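Local coordinates for protein N2152 (Neocallimastix frontalis, PDB 5U22) that probably hydrolyses arabinose-containing glycans as a family 39 glycoside hydrolase with polyspecific activity on rare arabinosyl substrates, at residues Q340-P349 with N411-K422; L365-I376 with P388-I398. One frame throughout, in Å; residues are numbered along the deposited sequence.

Contact 1. Residues Q340-P349 with N411-K422; sequences QYVSFIFGGP and NASSGYRIYITK
Strands 341-347 and 415-422 run antiparallel, their axes 4.6 Å apart at the closest and 167° between directions. Three hydrogen-bonded pairs, Val342 with Ile420, Phe344 with Ile418 and Phe346 with Tyr416, stitch them with six N-H to O=C bonds; the one from Ile420 N to Val342 O measures 2.8 Å. On the face carrying Tyr341, Ser343 and Arg417, Tyr419, paired with Ser343, reaches diagonally over strand 341-347 and sets its OH over the centre of the Tyr341 ring, 3.4 Å from Tyr341 CG. The two rings are nearly parallel, 13° apart, but offset so far that little more than the hydroxyl end of Tyr419 covers Tyr341. Arg417 lays its CG against Ile345 CG2 (3.7 Å), with its guanidinium face over Tyr419 CD1; a water joins its NH1 to Ser343 OG, while NH2 salt-bridges Glu374. On the other face, Phe346 CG stands between the backbone N and the carbonyl carbon (chi1 52°), which tips the ring over its neighbour: Tyr416 CB makes a CH-pi contact 3.7 Å from the Phe346 ring centroid, and Ile418 CD1 lies 3.8 Å from Phe346 CE1. That apolar face packs on strand 353-359 through Val354, Ala356 and Phe358, the two-layered core expected of the beta-sandwich domain that accompanies the TIM barrel.

Contact 2. Residues L365-I376 with P388-I398; sequences LGSSAHVKVEKI and PNTIFEKNYSI
His370 NE2 donates to Glu393 OE2 over 2.6 Å, a His-carboxylate bond in the imidazole plane that meets the oxygen on its anti side. At the other ring nitrogen, ND1 gives its proton to Asn395 OD1 at 2.7 Å, again in the ring plane, though the amide stands 81° to the ring. A chi1 of -173°, with CG anti to the backbone N, brings the ring between Asn395 and Glu393, where each nitrogen meets one of them and the pair fixes its rotation. Since both nitrogens donate, the ring is probably protonated, and the carboxylate would favour that charge. Put an alanine in this place and the Glu393 carboxylate is likely to lose its imidazole partner, while the Asn395 amide would be set free to turn. Further along, a water links Glu393 OE1 to Lys372 NZ. On the opposite face, Val371 CG2 meets Tyr396 CD1 at 3.4 Å, the two side chains nearly perpendicular, and Val373 CG2 sits over the face of the Phe392 ring, 4.0 Å from its centroid. A classic bulge, where Ile391 and Phe392 both face Val373, shifts the antiparallel register by one. Beyond it Lys375 NZ bonds Asn389 OD1 at 3.1 Å and salt-bridges Asp377. Strand 415-422 flanks strand 368-376 on its other edge, strand 403-408 takes Val373, Tyr396 and Ile398 from the opposing layer, and helix 301-310 covers Ile376 and Pro388 with Tyr304 and Trp308.

In the fold
The chain opens with strands 23-28 and 31-35 of the sandwich, then runs through the parallel barrel strands and helix 301-310, and returns to the sandwich at 315-320 and 330-336 before reaching 341-347. Contact 1 pairs this strand with the last one, 415-422, and so closes a long loop over all that lies between. Contact 2 falls wholly within that loop: 368-376 turns back after a short connection and pairs with 389-397. The two meet side by side, because strand 415-422 also borders 368-376, with probable backbone bonds from His370 N to Thr421 O and from Ile376 N to Gly415 O. The order across the sheet is therefore 341-347, 415-422, 368-376, 389-397, and strands 353-359 and 403-408 pack against it.

Contact 1. Residues Q340-P349 with N411-K422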
loop_
_atom_site.group_PDB
_atom_site.type_symbol
_atom_site.label_atom_id
_atom_site.label_comp_id
_atom_site.label_asym_id
_atom_site.label_seq_id
_atom_site.Cartn_x
_atom_site.Cartn_y
_atom_site.Cartn_z
ATOM N N GLN A 340 -7.619 -23.946 6.881
ATOM C CA GLN A 340 -6.885 -25.060 6.280
ATOM C C GLN A 340 -6.582 -24.810 4.801
ATOM O O GLN A 340 -6.943 -25.592 3.921
ATOM C CB GLN A 340 -7.626 -26.382 6.504
ATOM C CG GLN A 340 -7.697 -26.719 8.005
ATOM C CD GLN A 340 -8.133 -28.142 8.294
ATOM O OE1 GLN A 340 -7.461 -28.874 9.032
ATOM N NE2 GLN A 340 -9.265 -28.535 7.732
ATOM N N TYR A 341 -5.860 -23.716 4.545
ATOM C CA TYR A 341 -5.377 -23.453 3.197
ATOM C C TYR A 341 -4.059 -22.697 3.251
ATOM O O TYR A 341 -3.688 -22.118 4.275
ATOM C CB TYR A 341 -6.403 -22.678 2.354
ATOM C CG TYR A 341 -6.531 -21.197 2.678
ATOM C CD1 TYR A 341 -7.413 -20.758 3.649
ATOM C CD2 TYR A 341 -5.790 -20.242 1.981
ATOM C CE1 TYR A 341 -7.546 -19.411 3.939
ATOM C CE2 TYR A 341 -5.907 -18.884 2.273
ATOM C CZ TYR A 341 -6.789 -18.476 3.252
ATOM O OH TYR A 341 -6.912 -17.127 3.542
ATOM N N VAL A 342 -3.349 -22.751 2.126
ATOM C CA VAL A 342 -2.202 -21.904 1.825
ATOM C C VAL A 342 -2.523 -21.123 0.554
ATOM O O VAL A 342 -3.074 -21.680 -0.403
ATOM C CB VAL A 342 -0.922 -22.739 1.619
ATOM C CG1 VAL A 342 0.270 -21.837 1.282
ATOM C CG2 VAL A 342 -0.660 -23.619 2.829
ATOM N N SER A 343 -2.162 -19.845 0.531
ATOM C CA SER A 343 -2.381 -19.011 -0.645
ATOM C C SER A 343 -1.089 -18.292 -1.001
ATOM O O SER A 343 -0.447 -17.703 -0.132
ATOM C CB SER A 343 -3.491 -17.988 -0.402
ATOM O OG SER A 343 -3.689 -17.182 -1.560
ATOM N N PHE A 344 -0.735 -18.313 -2.281
ATOM C CA PHE A 344 0.475 -17.672 -2.790
ATOM C C PHE A 344 0.077 -16.854 -4.009
ATOM O O PHE A 344 -0.400 -17.421 -4.998
ATOM C CB PHE A 344 1.531 -18.721 -3.159
ATOM C CG PHE A 344 2.818 -18.138 -3.689
ATOM C CD1 PHE A 344 3.226 -16.866 -3.308
ATOM C CD2 PHE A 344 3.621 -18.861 -4.557
ATOM C CE1 PHE A 344 4.408 -16.319 -3.797
ATOM C CE2 PHE A 344 4.815 -18.321 -5.041
ATOM C CZ PHE A 344 5.199 -17.047 -4.654
ATOM N N ILE A 345 0.232 -15.530 -3.933
ATOM C CA ILE A 345 -0.056 -14.650 -5.067
ATOM C C ILE A 345 1.239 -14.005 -5.527
ATOM O O ILE A 345 2.077 -13.619 -4.702
ATOM C CB ILE A 345 -1.119 -13.582 -4.726
ATOM C CG1 ILE A 345 -0.636 -12.644 -3.614
ATOM C CG2 ILE A 345 -2.410 -14.244 -4.293
ATOM C CD1 ILE A 345 -1.683 -11.577 -3.236
ATOM N N PHE A 346 1.406 -13.879 -6.844
ATOM C CA PHE A 346 2.685 -13.423 -7.365
ATOM C C PHE A 346 2.503 -12.914 -8.789
ATOM O O PHE A 346 1.489 -13.161 -9.444
ATOM C CB PHE A 346 3.733 -14.545 -7.307
ATOM C CG PHE A 346 3.285 -15.833 -7.950
ATOM C CD1 PHE A 346 2.561 -16.768 -7.222
ATOM C CD2 PHE A 346 3.594 -16.112 -9.276
ATOM C CE1 PHE A 346 2.155 -17.974 -7.804
ATOM C CE2 PHE A 346 3.202 -17.307 -9.866
ATOM C CZ PHE A 346 2.474 -18.235 -9.136
ATOM N N GLY A 347 3.516 -12.205 -9.266
ATOM C CA GLY A 347 3.451 -11.622 -10.588
ATOM C C GLY A 347 4.609 -10.686 -10.827
ATOM O O GLY A 347 5.283 -10.276 -9.876
ATOM N N GLY A 348 4.850 -10.345 -12.084
ATOM C CA GLY A 348 5.933 -9.458 -12.440
ATOM C C GLY A 348 6.856 -10.051 -13.487
ATOM O O GLY A 348 6.768 -11.238 -13.832
ATOM N N PRO A 349 7.768 -9.205 -14.022
ATOM C CA PRO A 349 8.773 -9.667 -14.993
ATOM C C PRO A 349 9.368 -11.026 -14.650
ATOM O O PRO A 349 9.793 -11.268 -13.515
ATOM C CB PRO A 349 9.831 -8.556 -14.936
ATOM C CG PRO A 349 8.987 -7.309 -14.663
ATOM C CD PRO A 349 7.894 -7.764 -13.731
ATOM N N ASN A 411 3.615 -14.447 -18.229
ATOM C CA ASN A 411 3.969 -13.114 -18.692
ATOM C C ASN A 411 4.195 -12.211 -17.485
ATOM O O ASN A 411 4.042 -12.629 -16.331
ATOM C CB ASN A 411 2.886 -12.550 -19.615
ATOM C CG ASN A 411 1.568 -12.382 -18.912
ATOM O OD1 ASN A 411 1.408 -11.468 -18.103
ATOM N ND2 ASN A 411 0.606 -13.252 -19.223
ATOM N N ALA A 412 4.556 -10.954 -17.754
ATOM C CA ALA A 412 4.923 -10.020 -16.695
ATOM C C ALA A 412 3.762 -9.182 -16.178
ATOM O O ALA A 412 3.934 -8.472 -15.183
ATOM C CB ALA A 412 6.031 -9.074 -17.183
ATOM N N SER A 413 2.599 -9.227 -16.824
ATOM C CA SER A 413 1.492 -8.352 -16.461
ATOM C C SER A 413 0.356 -9.059 -15.737
ATOM O O SER A 413 -0.344 -8.423 -14.940
ATOM C CB SER A 413 0.936 -7.662 -17.713
ATOM O OG SER A 413 0.452 -8.615 -18.646
ATOM N N SER A 414 0.170 -10.350 -15.988
ATOM C CA SER A 414 -0.840 -11.136 -15.285
ATOM C C SER A 414 -0.516 -11.249 -13.796
ATOM O O SER A 414 0.643 -11.163 -13.373
ATOM C CB SER A 414 -0.919 -12.545 -15.884
ATOM O OG SER A 414 -1.465 -12.544 -17.194
ATOM N N GLY A 415 -1.557 -11.465 -12.999
ATOM C CA GLY A 415 -1.396 -11.880 -11.613
ATOM C C GLY A 415 -1.673 -13.372 -11.516
ATOM O O GLY A 415 -2.526 -13.899 -12.229
ATOM N N TYR A 416 -0.946 -14.049 -10.632
ATOM C CA TYR A 416 -1.101 -15.490 -10.464
ATOM C C TYR A 416 -1.406 -15.835 -9.017
ATOM O O TYR A 416 -0.969 -15.147 -8.096
ATOM C CB TYR A 416 0.156 -16.233 -10.910
ATOM C CG TYR A 416 0.479 -15.990 -12.372
ATOM C CD1 TYR A 416 -0.202 -16.668 -13.377
ATOM C CD2 TYR A 416 1.452 -15.078 -12.743
ATOM C CE1 TYR A 416 0.096 -16.448 -14.713
ATOM C CE2 TYR A 416 1.738 -14.846 -14.066
ATOM C CZ TYR A 416 1.065 -15.537 -15.044
ATOM O OH TYR A 416 1.357 -15.294 -16.367
ATOM N N ARG A 417 -2.160 -16.922 -8.816
ATOM C CA ARG A 417 -2.367 -17.429 -7.464
ATOM C C ARG A 417 -2.259 -18.944 -7.461
ATOM O O ARG A 417 -2.774 -19.614 -8.364
ATOM C CB ARG A 417 -3.727 -17.029 -6.871
ATOM C CG ARG A 417 -3.881 -17.491 -5.425
ATOM C CD ARG A 417 -5.116 -16.925 -4.717
ATOM N NE ARG A 417 -6.382 -17.462 -5.230
ATOM C CZ ARG A 417 -7.566 -17.256 -4.657
ATOM N NH1 ARG A 417 -7.665 -16.532 -3.540
ATOM N NH2 ARG A 417 -8.656 -17.780 -5.199
ATOM N N ILE A 418 -1.586 -19.482 -6.443
ATOM C CA ILE A 418 -1.639 -20.908 -6.139
ATOM C C ILE A 418 -2.367 -21.051 -4.810
ATOM O O ILE A 418 -1.946 -20.471 -3.803
ATOM C CB ILE A 418 -0.234 -21.524 -6.088
ATOM C CG1 ILE A 418 0.366 -21.515 -7.490
ATOM C CG2 ILE A 418 -0.300 -22.950 -5.533
ATOM C CD1 ILE A 418 1.849 -21.726 -7.515
ATOM N N TYR A 419 -3.479 -21.789 -4.815
ATOM C CA TYR A 419 -4.340 -21.941 -3.646
ATOM C C TYR A 419 -4.370 -23.414 -3.273
ATOM O O TYR A 419 -4.804 -24.245 -4.078
ATOM C CB TYR A 419 -5.752 -21.431 -3.951
ATOM C CG TYR A 419 -6.587 -21.063 -2.740
ATOM C CD1 TYR A 419 -6.530 -19.783 -2.199
ATOM C CD2 TYR A 419 -7.459 -21.979 -2.167
ATOM C CE1 TYR A 419 -7.304 -19.432 -1.100
ATOM C CE2 TYR A 419 -8.240 -21.638 -1.055
ATOM C CZ TYR A 419 -8.154 -20.363 -0.532
ATOM O OH TYR A 419 -8.926 -19.999 0.557
ATOM N N ILE A 420 -3.923 -23.738 -2.061
ATOM C CA ILE A 420 -3.697 -25.121 -1.654
ATOM C C ILE A 420 -4.660 -25.468 -0.529
ATOM O O ILE A 420 -4.674 -24.801 0.512
ATOM C CB ILE A 420 -2.241 -25.352 -1.205
ATOM C CG1 ILE A 420 -1.264 -24.861 -2.273
ATOM C CG2 ILE A 420 -2.004 -26.811 -0.871
ATOM C CD1 ILE A 420 0.194 -25.073 -1.892
ATOM N N THR A 421 -5.435 -26.530 -0.722
ATOM C CA THR A 421 -6.376 -27.014 0.282
ATOM C C THR A 421 -6.170 -28.511 0.476
ATOM O O THR A 421 -5.344 -29.139 -0.193
ATOM C CB THR A 421 -7.830 -26.716 -0.120
ATOM O OG1 THR A 421 -8.075 -27.195 -1.450
ATOM C CG2 THR A 421 -8.101 -25.224 -0.070
ATOM N N LYS A 422 -6.939 -29.087 1.396
ATOM C CA LYS A 422 -6.839 -30.517 1.653
ATOM C C LYS A 422 -7.432 -31.311 0.496
ATOM O O LYS A 422 -8.460 -30.940 -0.071
ATOM C CB LYS A 422 -7.548 -30.880 2.957
ATOM C CG LYS A 422 -6.847 -30.359 4.206
ATOM C CD LYS A 422 -7.616 -30.736 5.483
ATOM C CE LYS A 422 -7.829 -32.240 5.579
ATOM N NZ LYS A 422 -8.541 -32.621 6.832
HETATM O O HOH W 1 -8.603 -27.494 3.191
HETATM O O HOH W 2 -5.994 -15.566 -1.396
HETATM O O HOH W 3 3.276 -11.606 -13.912
#

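Contact 2. Residues L365-I376 with P388-I398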
loop_
_atom_site.group_PDB
_atom_site.type_symbol
_atom_site.label_atom_id
_atom_site.label_comp_id
_atom_site.label_asym_id
_atom_site.label_seq_id
_atom_site.Cartn_x
_atom_site.Cartn_y
_atom_site.Cartn_z
ATOM N N LEU A 365 -2.340 -30.676 5.639
ATOM C CA LEU A 365 -2.551 -31.188 4.292
ATOM C C LEU A 365 -2.293 -32.685 4.184
ATOM O O LEU A 365 -2.655 -33.282 3.167
ATOM C CB LEU A 365 -1.657 -30.443 3.298
ATOM C CG LEU A 365 -1.904 -28.938 3.148
ATOM C CD1 LEU A 365 -0.814 -28.267 2.307
ATOM C CD2 LEU A 365 -3.266 -28.675 2.533
ATOM N N GLY A 366 -1.691 -33.303 5.199
ATOM C CA GLY A 366 -1.391 -34.723 5.105
ATOM C C GLY A 366 -0.430 -34.994 3.966
ATOM O O GLY A 366 0.522 -34.247 3.732
ATOM N N SER A 367 -0.671 -36.079 3.235
ATOM C CA SER A 367 0.235 -36.458 2.160
ATOM C C SER A 367 -0.266 -36.018 0.799
ATOM O O SER A 367 0.369 -36.327 -0.218
ATOM C CB SER A 367 0.453 -37.974 2.160
ATOM O OG SER A 367 -0.735 -38.623 1.762
ATOM N N SER A 368 -1.380 -35.295 0.754
ATOM C CA SER A 368 -2.047 -34.978 -0.498
ATOM C C SER A 368 -2.621 -33.578 -0.405
ATOM O O SER A 368 -3.448 -33.310 0.470
ATOM C CB SER A 368 -3.157 -35.987 -0.787
ATOM O OG SER A 368 -3.630 -35.816 -2.103
ATOM N N ALA A 369 -2.203 -32.701 -1.312
ATOM C CA ALA A 369 -2.695 -31.335 -1.349
ATOM C C ALA A 369 -3.481 -31.096 -2.628
ATOM O O ALA A 369 -3.054 -31.491 -3.716
ATOM C CB ALA A 369 -1.544 -30.333 -1.254
ATOM N N HIS A 370 -4.623 -30.435 -2.502
ATOM C CA HIS A 370 -5.366 -30.001 -3.676
ATOM C C HIS A 370 -4.871 -28.618 -4.094
ATOM O O HIS A 370 -4.902 -27.678 -3.293
ATOM C CB HIS A 370 -6.861 -29.973 -3.395
ATOM C CG HIS A 370 -7.672 -29.693 -4.612
ATOM N ND1 HIS A 370 -7.814 -30.610 -5.633
ATOM C CD2 HIS A 370 -8.334 -28.581 -5.006
ATOM C CE1 HIS A 370 -8.552 -30.083 -6.593
ATOM N NE2 HIS A 370 -8.891 -28.857 -6.231
ATOM N N VAL A 371 -4.412 -28.493 -5.339
ATOM C CA VAL A 371 -3.767 -27.272 -5.823
ATOM C C VAL A 371 -4.599 -26.686 -6.953
ATOM O O VAL A 371 -4.787 -27.329 -7.991
ATOM C CB VAL A 371 -2.328 -27.539 -6.288
ATOM C CG1 VAL A 371 -1.690 -26.260 -6.820
ATOM C CG2 VAL A 371 -1.520 -28.117 -5.131
ATOM N N LYS A 372 -5.096 -25.472 -6.757
ATOM C CA LYS A 372 -5.771 -24.735 -7.810
ATOM C C LYS A 372 -4.901 -23.550 -8.198
ATOM O O LYS A 372 -4.515 -22.752 -7.338
ATOM C CB LYS A 372 -7.150 -24.266 -7.354
ATOM C CG LYS A 372 -7.883 -23.406 -8.372
ATOM C CD LYS A 372 -9.256 -23.048 -7.832
ATOM C CE LYS A 372 -10.127 -22.344 -8.865
ATOM N NZ LYS A 372 -11.451 -21.959 -8.269
ATOM N N VAL A 373 -4.581 -23.449 -9.482
ATOM C CA VAL A 373 -3.699 -22.409 -10.004
ATOM C C VAL A 373 -4.535 -21.513 -10.910
ATOM O O VAL A 373 -5.164 -21.996 -11.858
ATOM C CB VAL A 373 -2.507 -23.024 -10.757
ATOM C CG1 VAL A 373 -1.573 -21.939 -11.260
ATOM C CG2 VAL A 373 -1.761 -23.995 -9.845
ATOM N N GLU A 374 -4.555 -20.214 -10.617
ATOM C CA GLU A 374 -5.366 -19.265 -11.369
ATOM C C GLU A 374 -4.519 -18.098 -11.859
ATOM O O GLU A 374 -3.448 -17.806 -11.319
ATOM C CB GLU A 374 -6.513 -18.693 -10.529
ATOM C CG GLU A 374 -7.354 -19.708 -9.832
ATOM C CD GLU A 374 -8.350 -19.047 -8.904
ATOM O OE1 GLU A 374 -9.288 -18.413 -9.420
ATOM O OE2 GLU A 374 -8.174 -19.131 -7.672
ATOM N N LYS A 375 -5.038 -17.401 -12.872
ATOM C CA LYS A 375 -4.423 -16.170 -13.352
ATOM C C LYS A 375 -5.487 -15.107 -13.574
ATOM O O LYS A 375 -6.652 -15.411 -13.847
ATOM C CB LYS A 375 -3.639 -16.382 -14.652
ATOM C CG LYS A 375 -4.493 -16.785 -15.850
ATOM C CD LYS A 375 -3.626 -16.907 -17.093
ATOM C CE LYS A 375 -4.379 -17.560 -18.258
ATOM N NZ LYS A 375 -5.538 -16.746 -18.696
ATOM N N ILE A 376 -5.070 -13.853 -13.456
ATOM C CA ILE A 376 -5.907 -12.720 -13.821
ATOM C C ILE A 376 -5.127 -11.944 -14.870
ATOM O O ILE A 376 -4.021 -11.460 -14.600
ATOM C CB ILE A 376 -6.283 -11.850 -12.612
ATOM C CG1 ILE A 376 -7.152 -10.674 -13.062
ATOM C CG2 ILE A 376 -5.043 -11.373 -11.811
ATOM C CD1 ILE A 376 -8.543 -11.114 -13.466
ATOM N N PRO A 388 -10.782 -13.911 -12.955
ATOM C CA PRO A 388 -9.655 -14.801 -13.239
ATOM C C PRO A 388 -10.077 -16.033 -14.026
ATOM O O PRO A 388 -11.259 -16.322 -14.213
ATOM C CB PRO A 388 -9.162 -15.189 -11.845
ATOM C CG PRO A 388 -10.343 -15.070 -10.990
ATOM C CD PRO A 388 -11.140 -13.914 -11.526
ATOM N N ASN A 389 -9.062 -16.766 -14.477
ATOM C CA ASN A 389 -9.225 -18.034 -15.169
ATOM C C ASN A 389 -8.453 -19.102 -14.413
ATOM O O ASN A 389 -7.361 -18.845 -13.905
ATOM C CB ASN A 389 -8.712 -17.942 -16.608
ATOM C CG ASN A 389 -9.110 -16.642 -17.278
ATOM O OD1 ASN A 389 -8.272 -15.775 -17.539
ATOM N ND2 ASN A 389 -10.398 -16.491 -17.537
ATOM N N THR A 390 -9.014 -20.301 -14.343
ATOM C CA THR A 390 -8.313 -21.411 -13.725
ATOM C C THR A 390 -7.406 -22.062 -14.768
ATOM O O THR A 390 -7.888 -22.598 -15.768
ATOM C CB THR A 390 -9.306 -22.407 -13.138
ATOM O OG1 THR A 390 -10.098 -21.729 -12.159
ATOM C CG2 THR A 390 -8.560 -23.548 -12.449
ATOM N N ILE A 391 -6.093 -21.979 -14.550
ATOM C CA ILE A 391 -5.137 -22.625 -15.452
ATOM C C ILE A 391 -5.250 -24.142 -15.348
ATOM O O ILE A 391 -5.416 -24.840 -16.353
ATOM C CB ILE A 391 -3.706 -22.155 -15.137
ATOM C CG1 ILE A 391 -3.619 -20.627 -15.183
ATOM C CG2 ILE A 391 -2.714 -22.795 -16.101
ATOM C CD1 ILE A 391 -2.226 -20.102 -14.879
ATOM N N PHE A 392 -5.145 -24.672 -14.134
ATOM C CA PHE A 392 -5.342 -26.091 -13.881
ATOM C C PHE A 392 -5.598 -26.281 -12.392
ATOM O O PHE A 392 -5.342 -25.388 -11.577
ATOM C CB PHE A 392 -4.153 -26.943 -14.354
ATOM C CG PHE A 392 -2.867 -26.733 -13.574
ATOM C CD1 PHE A 392 -2.612 -27.457 -12.417
ATOM C CD2 PHE A 392 -1.893 -25.881 -14.045
ATOM C CE1 PHE A 392 -1.429 -27.290 -11.717
ATOM C CE2 PHE A 392 -0.708 -25.703 -13.350
ATOM C CZ PHE A 392 -0.472 -26.405 -12.183
ATOM N N GLU A 393 -6.110 -27.461 -12.055
ATOM C CA GLU A 393 -6.459 -27.809 -10.683
ATOM C C GLU A 393 -6.280 -29.311 -10.520
ATOM O O GLU A 393 -6.908 -30.078 -11.250
ATOM C CB GLU A 393 -7.903 -27.387 -10.399
ATOM C CG GLU A 393 -8.407 -27.695 -9.030
ATOM C CD GLU A 393 -9.710 -26.978 -8.723
ATOM O OE1 GLU A 393 -10.321 -26.407 -9.660
ATOM O OE2 GLU A 393 -10.106 -26.975 -7.541
ATOM N N LYS A 394 -5.419 -29.738 -9.594
ATOM C CA LYS A 394 -5.195 -31.166 -9.396
ATOM C C LYS A 394 -4.557 -31.388 -8.032
ATOM O O LYS A 394 -4.135 -30.446 -7.355
ATOM C CB LYS A 394 -4.324 -31.763 -10.509
ATOM C CG LYS A 394 -2.886 -31.285 -10.488
ATOM C CD LYS A 394 -2.077 -31.940 -11.592
ATOM C CE LYS A 394 -0.630 -31.452 -11.571
ATOM N NZ LYS A 394 0.124 -31.889 -12.775
ATOM N N ASN A 395 -4.489 -32.659 -7.640
ATOM C CA ASN A 395 -3.870 -33.024 -6.376
ATOM C C ASN A 395 -2.382 -33.255 -6.577
ATOM O O ASN A 395 -1.952 -33.762 -7.619
ATOM C CB ASN A 395 -4.518 -34.284 -5.784
ATOM C CG ASN A 395 -5.959 -34.051 -5.314
ATOM O OD1 ASN A 395 -6.416 -32.909 -5.155
ATOM N ND2 ASN A 395 -6.674 -35.145 -5.079
ATOM N N TYR A 396 -1.596 -32.855 -5.583
ATOM C CA TYR A 396 -0.156 -33.072 -5.560
ATOM C C TYR A 396 0.190 -33.954 -4.371
ATOM O O TYR A 396 -0.266 -33.693 -3.251
ATOM C CB TYR A 396 0.605 -31.751 -5.433
ATOM C CG TYR A 396 0.751 -30.955 -6.712
ATOM C CD1 TYR A 396 -0.352 -30.380 -7.329
ATOM C CD2 TYR A 396 2.004 -30.758 -7.286
ATOM C CE1 TYR A 396 -0.216 -29.644 -8.488
ATOM C CE2 TYR A 396 2.150 -30.019 -8.450
ATOM C CZ TYR A 396 1.042 -29.462 -9.042
ATOM O OH TYR A 396 1.187 -28.731 -10.200
ATOM N N SER A 397 1.016 -34.972 -4.605
ATOM C CA SER A 397 1.538 -35.784 -3.515
ATOM C C SER A 397 2.641 -35.016 -2.794
ATOM O O SER A 397 3.543 -34.456 -3.431
ATOM C CB SER A 397 2.062 -37.113 -4.061
ATOM O OG SER A 397 2.718 -37.872 -3.059
ATOM N N ILE A 398 2.567 -34.978 -1.465
ATOM C CA ILE A 398 3.524 -34.239 -0.648
ATOM C C ILE A 398 4.584 -35.209 -0.147
ATOM O O ILE A 398 4.257 -36.224 0.474
ATOM C CB ILE A 398 2.827 -33.534 0.528
ATOM C CG1 ILE A 398 1.827 -32.502 0.006
ATOM C CG2 ILE A 398 3.853 -32.857 1.439
ATOM C CD1 ILE A 398 0.923 -31.895 1.073
HETATM O O HOH W 4 -12.550 -24.811 -9.112
HETATM O O HOH W 5 -10.234 -18.845 -11.893
#